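Local coordinates for 3-hydroxy-3-methylglutaryl-CoA lyase (Acinetobacter baumannii, PDB 6NDS), which is a TIM-barrel enzyme of the HMGL-like family, with a zinc ion and coenzyme A bound, at residues 68-71 against 72-76; 116-119 against 120-124; 192-195 against 196-200; 297-300 against 301-304. All blocks are in the same frame, centred on the assembly; numbering follows the deposited sequence.

Interaction 1 (68-71 against 72-76). With EDO (1,2-ethanediol), chain G.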
# COMPACT_ATOMS: atom_id res chain seq x y z
N LEU A 68 -18.60 5.92 20.07
CA LEU A 68 -19.78 5.57 19.29
C LEU A 68 -21.04 5.48 20.14
O LEU A 68 -22.05 4.91 19.70
CB LEU A 68 -19.53 4.25 18.55
CG LEU A 68 -18.39 4.27 17.52
CD1 LEU A 68 -18.31 2.90 16.84
CD2 LEU A 68 -18.63 5.37 16.50
N ARG A 69 -21.03 6.07 21.34
CA ARG A 69 -22.15 5.92 22.27
C ARG A 69 -23.39 6.69 21.84
O ARG A 69 -24.44 6.53 22.47
CB ARG A 69 -21.76 6.35 23.68
CG ARG A 69 -21.55 7.85 23.84
CD ARG A 69 -20.92 8.16 25.20
NE ARG A 69 -21.72 7.66 26.32
CZ ARG A 69 -21.30 7.60 27.58
NH1 ARG A 69 -20.07 8.00 27.91
NH2 ARG A 69 -22.12 7.15 28.53
N ASP A 70 -23.29 7.53 20.80
CA ASP A 70 -24.43 8.27 20.28
C ASP A 70 -25.07 7.59 19.08
O ASP A 70 -25.72 8.25 18.27
CB ASP A 70 -24.01 9.70 19.92
CG ASP A 70 -22.86 9.74 18.93
OD1 ASP A 70 -22.28 8.67 18.61
OD2 ASP A 70 -22.52 10.84 18.45
N GLY A 71 -24.90 6.26 18.94
CA GLY A 71 -25.39 5.58 17.75
C GLY A 71 -26.87 5.78 17.49
O GLY A 71 -27.29 5.95 16.35
N GLU A 72 -27.69 5.74 18.55
CA GLU A 72 -29.12 5.92 18.33
C GLU A 72 -29.43 7.28 17.72
O GLU A 72 -30.21 7.37 16.77
CB GLU A 72 -29.89 5.75 19.65
CG GLU A 72 -31.38 5.99 19.47
CD GLU A 72 -32.22 5.13 20.38
OE1 GLU A 72 -31.67 4.61 21.38
OE2 GLU A 72 -33.43 4.96 20.11
N GLU A 73 -28.81 8.34 18.23
CA GLU A 73 -29.10 9.66 17.69
C GLU A 73 -28.53 9.83 16.29
O GLU A 73 -29.14 10.49 15.45
CB GLU A 73 -28.58 10.75 18.64
CG GLU A 73 -28.87 12.19 18.19
CD GLU A 73 -30.36 12.49 18.01
OE1 GLU A 73 -31.20 11.79 18.59
OE2 GLU A 73 -30.68 13.45 17.27
N VAL A 74 -27.38 9.20 16.01
CA VAL A 74 -26.85 9.26 14.65
C VAL A 74 -27.82 8.61 13.67
O VAL A 74 -28.16 9.19 12.62
CB VAL A 74 -25.46 8.61 14.59
CG1 VAL A 74 -25.02 8.49 13.14
CG2 VAL A 74 -24.46 9.46 15.39
N PHE A 75 -28.29 7.40 13.99
CA PHE A 75 -29.22 6.71 13.10
C PHE A 75 -30.54 7.44 12.98
O PHE A 75 -31.17 7.39 11.92
CB PHE A 75 -29.45 5.27 13.57
CG PHE A 75 -28.42 4.28 13.06
CD1 PHE A 75 -28.70 3.47 11.97
CD2 PHE A 75 -27.19 4.18 13.67
CE1 PHE A 75 -27.75 2.56 11.49
CE2 PHE A 75 -26.23 3.27 13.21
CZ PHE A 75 -26.51 2.47 12.13
N THR A 76 -30.96 8.14 14.05
CA THR A 76 -32.18 8.95 14.04
C THR A 76 -32.04 10.14 13.10
O THR A 76 -32.99 10.51 12.41
CB THR A 76 -32.48 9.43 15.46
OG1 THR A 76 -32.88 8.33 16.26
CG2 THR A 76 -33.59 10.51 15.47
C1 EDO G . -34.20 13.40 10.08
O1 EDO G . -34.43 12.04 10.44
C2 EDO G . -33.47 13.44 8.75
O2 EDO G . -34.15 12.61 7.81
O HOH W 1 -27.11 5.73 21.38

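Interaction 2 (116-119 against 120-124). With COA (coenzyme A), chain B.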
# COMPACT_ATOMS: atom_id res chain seq x y z
N THR A 116 -9.14 -15.75 22.19
CA THR A 116 -8.52 -14.70 23.01
C THR A 116 -9.01 -13.32 22.59
O THR A 116 -9.34 -12.48 23.44
CB THR A 116 -7.00 -14.76 22.90
OG1 THR A 116 -6.53 -16.04 23.34
CG2 THR A 116 -6.38 -13.67 23.76
N HIS A 117 -9.06 -13.06 21.28
CA HIS A 117 -9.54 -11.77 20.82
C HIS A 117 -11.03 -11.58 21.11
O HIS A 117 -11.46 -10.47 21.44
CB HIS A 117 -9.25 -11.60 19.33
CG HIS A 117 -9.51 -10.23 18.81
ND1 HIS A 117 -10.70 -9.88 18.21
CD2 HIS A 117 -8.75 -9.11 18.81
CE1 HIS A 117 -10.66 -8.60 17.86
NE2 HIS A 117 -9.48 -8.12 18.21
N ASN A 118 -11.83 -12.64 20.97
CA ASN A 118 -13.25 -12.50 21.28
C ASN A 118 -13.46 -12.16 22.75
O ASN A 118 -14.31 -11.33 23.09
CB ASN A 118 -14.02 -13.77 20.92
CG ASN A 118 -15.46 -13.48 20.54
OD1 ASN A 118 -15.72 -12.82 19.52
ND2 ASN A 118 -16.40 -13.94 21.36
N LEU A 119 -12.69 -12.78 23.64
CA LEU A 119 -12.78 -12.44 25.06
C LEU A 119 -12.30 -11.01 25.32
O LEU A 119 -12.91 -10.28 26.10
CB LEU A 119 -11.98 -13.44 25.89
CG LEU A 119 -12.57 -14.84 26.02
CD1 LEU A 119 -11.53 -15.83 26.52
CD2 LEU A 119 -13.78 -14.82 26.97
N ALA A 120 -11.22 -10.59 24.66
CA ALA A 120 -10.71 -9.24 24.88
C ALA A 120 -11.67 -8.17 24.37
O ALA A 120 -11.78 -7.10 24.97
CB ALA A 120 -9.35 -9.07 24.20
N ASN A 121 -12.37 -8.46 23.28
CA ASN A 121 -13.19 -7.49 22.57
C ASN A 121 -14.65 -7.52 23.00
O ASN A 121 -15.27 -6.47 23.18
CB ASN A 121 -13.10 -7.76 21.06
CG ASN A 121 -13.54 -6.59 20.21
OD1 ASN A 121 -13.30 -5.43 20.55
ND2 ASN A 121 -14.20 -6.89 19.09
N MET A 122 -15.20 -8.72 23.17
CA MET A 122 -16.61 -8.93 23.48
C MET A 122 -16.85 -9.43 24.89
O MET A 122 -18.01 -9.57 25.29
CB MET A 122 -17.23 -9.93 22.48
CG MET A 122 -17.13 -9.53 21.03
SD MET A 122 -18.04 -8.00 20.75
CE MET A 122 -18.01 -7.89 18.96
N ARG A 123 -15.79 -9.75 25.63
CA ARG A 123 -15.89 -10.25 27.00
C ARG A 123 -16.76 -11.50 27.07
O ARG A 123 -17.50 -11.71 28.04
CB ARG A 123 -16.38 -9.15 27.94
CG ARG A 123 -15.34 -8.03 28.08
CD ARG A 123 -15.92 -6.78 28.70
NE ARG A 123 -16.68 -7.10 29.91
CZ ARG A 123 -16.16 -7.11 31.13
NH1 ARG A 123 -14.88 -6.81 31.31
NH2 ARG A 123 -16.93 -7.41 32.17
N MET A 124 -16.67 -12.34 26.04
CA MET A 124 -17.33 -13.64 26.08
C MET A 124 -16.67 -14.57 25.08
O MET A 124 -15.95 -14.13 24.17
CB MET A 124 -18.83 -13.53 25.81
CG MET A 124 -19.20 -12.81 24.55
SD MET A 124 -20.99 -12.57 24.36
CE MET A 124 -20.99 -11.06 23.40
N1A COA B . -25.04 -1.73 24.15
C2A COA B . -25.10 -0.98 25.26
N3A COA B . -25.08 -1.36 26.53
C4A COA B . -24.96 -2.70 26.63
C5A COA B . -24.87 -3.60 25.59
C6A COA B . -24.91 -3.07 24.28
N6A COA B . -24.85 -3.83 23.19
N7A COA B . -24.76 -4.89 26.08
C8A COA B . -24.78 -4.75 27.38
N9A COA B . -24.90 -3.44 27.78
C1B COA B . -24.98 -2.92 29.14
C2B COA B . -26.12 -3.50 29.97
O2B COA B . -27.39 -2.94 29.72
C3B COA B . -25.58 -3.23 31.38
O3B COA B . -25.64 -1.84 31.67
P3B COA B . -25.55 -1.60 33.27
O7A COA B . -24.08 -1.61 33.67
O8A COA B . -26.31 -2.75 33.90
O9A COA B . -26.21 -0.26 33.54
C4B COA B . -24.16 -3.72 31.17
O4B COA B . -23.80 -3.23 29.85
C5B COA B . -24.09 -5.23 31.15
O5B COA B . -22.72 -5.64 30.99
P1A COA B . -22.48 -7.13 30.46
O1A COA B . -23.71 -7.64 29.79
O2A COA B . -21.81 -7.94 31.52
O3A COA B . -21.42 -6.78 29.31
P2A COA B . -19.89 -6.32 29.37
O4A COA B . -19.06 -7.50 29.73
O5A COA B . -19.76 -5.06 30.17
O6A COA B . -19.67 -5.93 27.83
CBP COA B . -20.13 -6.15 25.50
CCP COA B . -19.95 -6.91 26.80
CDP COA B . -20.24 -7.12 24.32
CEP COA B . -21.41 -5.31 25.58
CAP COA B . -18.91 -5.24 25.33
OAP COA B . -17.73 -6.01 25.47
C9P COA B . -18.87 -4.53 23.98
O9P COA B . -19.65 -3.62 23.72
N8P COA B . -17.94 -4.94 23.13
C7P COA B . -17.84 -4.45 21.76
C6P COA B . -16.61 -3.61 21.56
C5P COA B . -16.42 -3.23 20.11
O5P COA B . -17.34 -2.74 19.46
N4P COA B . -15.20 -3.44 19.59
C3P COA B . -14.78 -2.98 18.28
C2P COA B . -15.63 -3.54 17.17
S1P COA B . -15.74 -5.35 17.25
O HOH W 2 -14.89 -10.12 18.70

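Interaction 3 (192-195 against 196-200). With ACT (acetate ion), chain E.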
# COMPACT_ATOMS: atom_id res chain seq x y z
N ASN A 192 -1.99 -12.06 3.75
CA ASN A 192 -1.15 -11.94 2.56
C ASN A 192 -1.93 -12.47 1.36
O ASN A 192 -2.89 -13.23 1.51
CB ASN A 192 0.18 -12.69 2.72
CG ASN A 192 0.02 -14.20 2.70
OD1 ASN A 192 -0.18 -14.81 1.64
ND2 ASN A 192 0.13 -14.82 3.87
N PRO A 193 -1.53 -12.09 0.14
CA PRO A 193 -2.37 -12.41 -1.04
C PRO A 193 -2.56 -13.90 -1.31
O PRO A 193 -3.64 -14.28 -1.77
CB PRO A 193 -1.62 -11.73 -2.19
CG PRO A 193 -0.87 -10.62 -1.55
CD PRO A 193 -0.51 -11.07 -0.16
N VAL A 194 -1.55 -14.74 -1.09
CA VAL A 194 -1.72 -16.17 -1.35
C VAL A 194 -2.73 -16.76 -0.37
O VAL A 194 -3.63 -17.51 -0.76
CB VAL A 194 -0.37 -16.90 -1.27
CG1 VAL A 194 -0.59 -18.41 -1.30
CG2 VAL A 194 0.50 -16.47 -2.44
N GLN A 195 -2.59 -16.40 0.91
CA GLN A 195 -3.55 -16.83 1.92
C GLN A 195 -4.95 -16.33 1.59
O GLN A 195 -5.93 -17.08 1.73
CB GLN A 195 -3.10 -16.30 3.28
CG GLN A 195 -4.09 -16.46 4.42
CD GLN A 195 -3.73 -15.52 5.57
OE1 GLN A 195 -3.24 -14.42 5.33
NE2 GLN A 195 -3.96 -15.96 6.80
N VAL A 196 -5.06 -15.08 1.15
CA VAL A 196 -6.36 -14.53 0.78
C VAL A 196 -6.99 -15.34 -0.35
O VAL A 196 -8.18 -15.68 -0.30
CB VAL A 196 -6.22 -13.05 0.41
CG1 VAL A 196 -7.48 -12.56 -0.31
CG2 VAL A 196 -5.96 -12.22 1.67
N LYS A 197 -6.21 -15.67 -1.38
CA LYS A 197 -6.80 -16.43 -2.49
C LYS A 197 -7.31 -17.79 -2.01
O LYS A 197 -8.40 -18.22 -2.41
CB LYS A 197 -5.79 -16.59 -3.63
CG LYS A 197 -5.60 -15.28 -4.41
CD LYS A 197 -4.75 -15.49 -5.66
CE LYS A 197 -4.61 -14.19 -6.45
NZ LYS A 197 -3.96 -14.45 -7.79
N ARG A 198 -6.56 -18.45 -1.12
CA ARG A 198 -6.97 -19.76 -0.63
C ARG A 198 -8.26 -19.68 0.18
O ARG A 198 -9.19 -20.46 -0.03
CB ARG A 198 -5.84 -20.38 0.20
CG ARG A 198 -6.22 -21.67 0.90
CD ARG A 198 -5.01 -22.31 1.57
NE ARG A 198 -4.47 -21.50 2.66
CZ ARG A 198 -3.34 -20.78 2.59
NH1 ARG A 198 -2.63 -20.76 1.47
NH2 ARG A 198 -2.93 -20.09 3.64
N ILE A 199 -8.33 -18.73 1.12
CA ILE A 199 -9.49 -18.63 1.99
C ILE A 199 -10.71 -18.17 1.20
O ILE A 199 -11.81 -18.72 1.35
CB ILE A 199 -9.20 -17.71 3.19
CG1 ILE A 199 -8.22 -18.39 4.16
CG2 ILE A 199 -10.51 -17.35 3.90
CD1 ILE A 199 -7.78 -17.50 5.35
N VAL A 200 -10.54 -17.15 0.35
CA VAL A 200 -11.68 -16.63 -0.40
C VAL A 200 -12.21 -17.66 -1.39
O VAL A 200 -13.42 -17.82 -1.55
CB VAL A 200 -11.32 -15.31 -1.10
CG1 VAL A 200 -12.41 -14.92 -2.09
CG2 VAL A 200 -11.10 -14.19 -0.07
C ACT E . 0.48 -18.83 2.55
O ACT E . -0.08 -18.29 3.55
OXT ACT E . 0.29 -19.97 2.05
CH3 ACT E . 1.56 -17.98 1.82

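Interaction 4 (297-300 against 301-304)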
# COMPACT_ATOMS: atom_id res chain seq x y z
N PRO A 297 -4.09 8.64 6.86
CA PRO A 297 -3.26 7.85 5.92
C PRO A 297 -3.95 7.61 4.58
O PRO A 297 -4.35 6.49 4.22
CB PRO A 297 -3.03 6.54 6.68
CG PRO A 297 -3.73 6.67 8.00
CD PRO A 297 -4.69 7.78 7.90
N SER A 298 -4.14 8.69 3.83
CA SER A 298 -4.69 8.62 2.49
C SER A 298 -3.63 9.08 1.50
O SER A 298 -3.19 10.23 1.57
CB SER A 298 -5.92 9.52 2.35
OG SER A 298 -6.29 9.63 0.98
N GLN A 299 -3.25 8.20 0.57
CA GLN A 299 -2.28 8.62 -0.44
C GLN A 299 -2.92 9.57 -1.45
O GLN A 299 -2.28 10.55 -1.86
CB GLN A 299 -1.67 7.41 -1.14
CG GLN A 299 -0.85 6.50 -0.23
CD GLN A 299 0.39 7.19 0.31
OE1 GLN A 299 1.45 7.18 -0.31
NE2 GLN A 299 0.26 7.79 1.48
N LEU A 300 -4.17 9.31 -1.83
CA LEU A 300 -4.81 10.16 -2.83
C LEU A 300 -5.14 11.54 -2.28
O LEU A 300 -5.08 12.52 -3.02
CB LEU A 300 -6.08 9.49 -3.37
CG LEU A 300 -5.92 8.61 -4.63
CD1 LEU A 300 -5.71 9.45 -5.88
CD2 LEU A 300 -4.76 7.61 -4.49
N ALA A 301 -5.47 11.66 -0.99
CA ALA A 301 -5.73 12.99 -0.46
C ALA A 301 -4.45 13.83 -0.47
O ALA A 301 -4.50 15.05 -0.68
CB ALA A 301 -6.30 12.90 0.96
N LYS A 302 -3.30 13.18 -0.26
CA LYS A 302 -2.02 13.89 -0.27
C LYS A 302 -1.60 14.27 -1.68
O LYS A 302 -1.16 15.39 -1.92
CB LYS A 302 -0.93 13.02 0.37
CG LYS A 302 -1.06 12.73 1.85
CD LYS A 302 -0.21 11.51 2.21
CE LYS A 302 0.13 11.45 3.69
NZ LYS A 302 -1.07 11.47 4.57
N ALA A 303 -1.69 13.33 -2.62
CA ALA A 303 -1.05 13.50 -3.91
C ALA A 303 -2.00 13.96 -5.00
O ALA A 303 -1.55 14.54 -6.00
CB ALA A 303 -0.39 12.19 -4.36
N GLY A 304 -3.30 13.72 -4.84
CA GLY A 304 -4.24 13.89 -5.93
C GLY A 304 -4.12 12.75 -6.92
O GLY A 304 -3.18 11.96 -6.91

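Interaction 1 (68-71 against 72-76)
Asp70 and Val74 meet at the start of helix 71-77, one turn apart, with their side chains slanting across each other rather than meeting end to end. The CG2 methyl of Val74 does the touching: it lies 3.9 Å from Asp70 OD2 and 3.4 Å from Asp70 O, so the carboxylate and the carbonyl border the same methyl. That carbonyl is also the first acceptor of the helix, taking Val74 N at 3.0 Å with a nearly straight bond (162°). Asp70 holds the N-cap position, yet its side chain makes no capping bond; CG sits between the backbone N and the carbonyl carbon (chi1 56°), and OD2 bonds Thr36 OG1 and forms a salt bridge with Lys39 NZ. Phe75 is set quite differently. Its ring comes edge-on to Gly71 O, with CD2 3.2 Å from that oxygen and the oxygen near the ring plane, while Phe75 N bonds to the same Gly71 O at 2.9 Å. A water donates to Arg69 O and accepts from Glu72 N at 2.9 Å, bridging the two in the first turn. Further on, Thr76 OG1 and Thr76 N reach Glu72 O from opposite faces of its carbonyl plane. Val74 packs on Lys39 and Ile43 of helix 36-46, whereas Phe75 turns to Ala56 of strand 53-58 and to the ring of Phe59, tying this helix to both.

Interaction 2 (116-119 against 120-124)
His117 and Asn121 lie side by side on helix 115-122 of the TIM barrel, whose C-terminal end lines the coenzyme A pocket. In the first shell, Asn121 OD1 accepts from coenzyme A N4P at 2.9 Å and Asn121 O accepts from N8P at 3.1 Å, so side chain and backbone of one residue read successive amides of the ligand. Met122 SD lies 3.7 Å from C7P of coenzyme A. Arg123, which leaves the helix with a positive phi of 56°, bends at chi3 to carry NE to the phosphate oxygen O4A, which meets the guanidinium edge; the modelled NE distance is too short to be trusted.

The second shell lies behind these groups. The CE1 atom of His117 sits 4.1 Å from Asn121 CB, ring and amide planes being 39° apart, and His117 ND1 is itself bonded to Ser112 OG. Asn118 OD1 takes Ser112 N and a water, 2.9 Å from OD1, which in turn receives a weak bond from Asn121 ND2. The nitrogen of the Asn118 amide, ND2, also bonded to Ser129 OG, secures the chain beyond the helix: it donates to Met124 O at 2.9 Å, standing 46° above the carbonyl plane instead of on a lone pair.

Interaction 3 (192-195 against 196-200)
A capping box closes the N-terminus of helix 193-203, and the N-cap residue Asn192 also starts the helical ladder by accepting Val196 N at its carbonyl O. Two reciprocal bonds define the box. Gln195 N donates to Asn192 OD1 at 3.0 Å, almost straight at 176° although it stands above the plane of the side-chain amide; Asn192 N returns the bond to Gln195 OE1 at 3.1 Å, nearly in line with that C=O. The side chain of Asn192 can fold over the helix end because CG sits between its backbone N and carbonyl carbon (chi1 71°). The remaining end of the Gln195 amide, NE2, is held by Phe154 O.

Beyond the box, side chains run back along the helix. Val196 CG2 rests 3.2 Å from Asn192 O, and Ile199 CD1 lies 3.9 Å from Gln195 CG. Arg198 crosses Gln195 at a slant: a bend at chi3 (65°) lays one guanidinium face over Gln195 CA, with CZ 4.0 Å from that carbon. Its edge meets an acetate ion, probably from the crystallisation liquor, NH1 donating to OXT at 3.1 Å, while NH2 forms a salt bridge with Glu164. Asn192 ND2 adds only a weak bond to the acetate. Pro193 and Val194 pack on Ile270 of the second subunit, and Val196 on Phe216 of strand 212-216. The whole is a capped helix in a beta-alpha-beta unit, strand 182-186, helix 193-203 and strand 212-216, the repeating element of a TIM barrel.

Interaction 4 (297-300 against 301-304)
Ser298 OG has two partners: it accepts Ala301 N at 2.9 Å (158°) and is also hydrogen-bonded to Glu261 OE2 of helix 260-270. A chi1 of 169° carries OG away from its own backbone N and toward the first turn, where it also comes within 3.3 Å of Ala301 CB. The aliphatic chain of Lys302 runs past the carbonyl of the same serine, its CG 3.3 Å from Ser298 O, whereas the bond from Lys302 N to that oxygen is long and weak. The next helical bond is sound, Ala303 N to Gln299 O at 2.9 Å. Asp262 supplies acceptors for the amides at the helix start, OD2 for Gln299 N and OD1 for Leu300 N.

At the far end Gly304 N donates to Leu300 O at 2.8 Å, and the chain then departs with a positive phi of 75°. Leu300 CD1 lies 3.7 Å from Gly304 O, an oxygen that also accepts from Arg220 NE of the second subunit; Leu300 packs on that arginine as well. The arrangement is a serine N-cap on a single-turn helix, 299-303, in contact with helix 260-270 and with the second subunit.

How the interactions relate
The four contacts follow one another along the chain, and no two of them touch. Interactions 1 and 2 are the nearest pair by their atoms, about 10 Å apart, and both lie near the coenzyme: interaction 2 binds it directly, while the Glu72 side chain of interaction 1 stays about 9 Å away. His117 of interaction 2 is also about 9 Å from the zinc ion, held by Asp25, His215 and His217. Interaction 3 lies across the chain's centre from interaction 1, their centres 36 Å apart. Interactions 3 and 4 have centres 27 Å apart, and both touch the second subunit. Side chains cap the helices of 192-200 and 297-304, whereas that at the N-cap of 68-76 makes no capping bond.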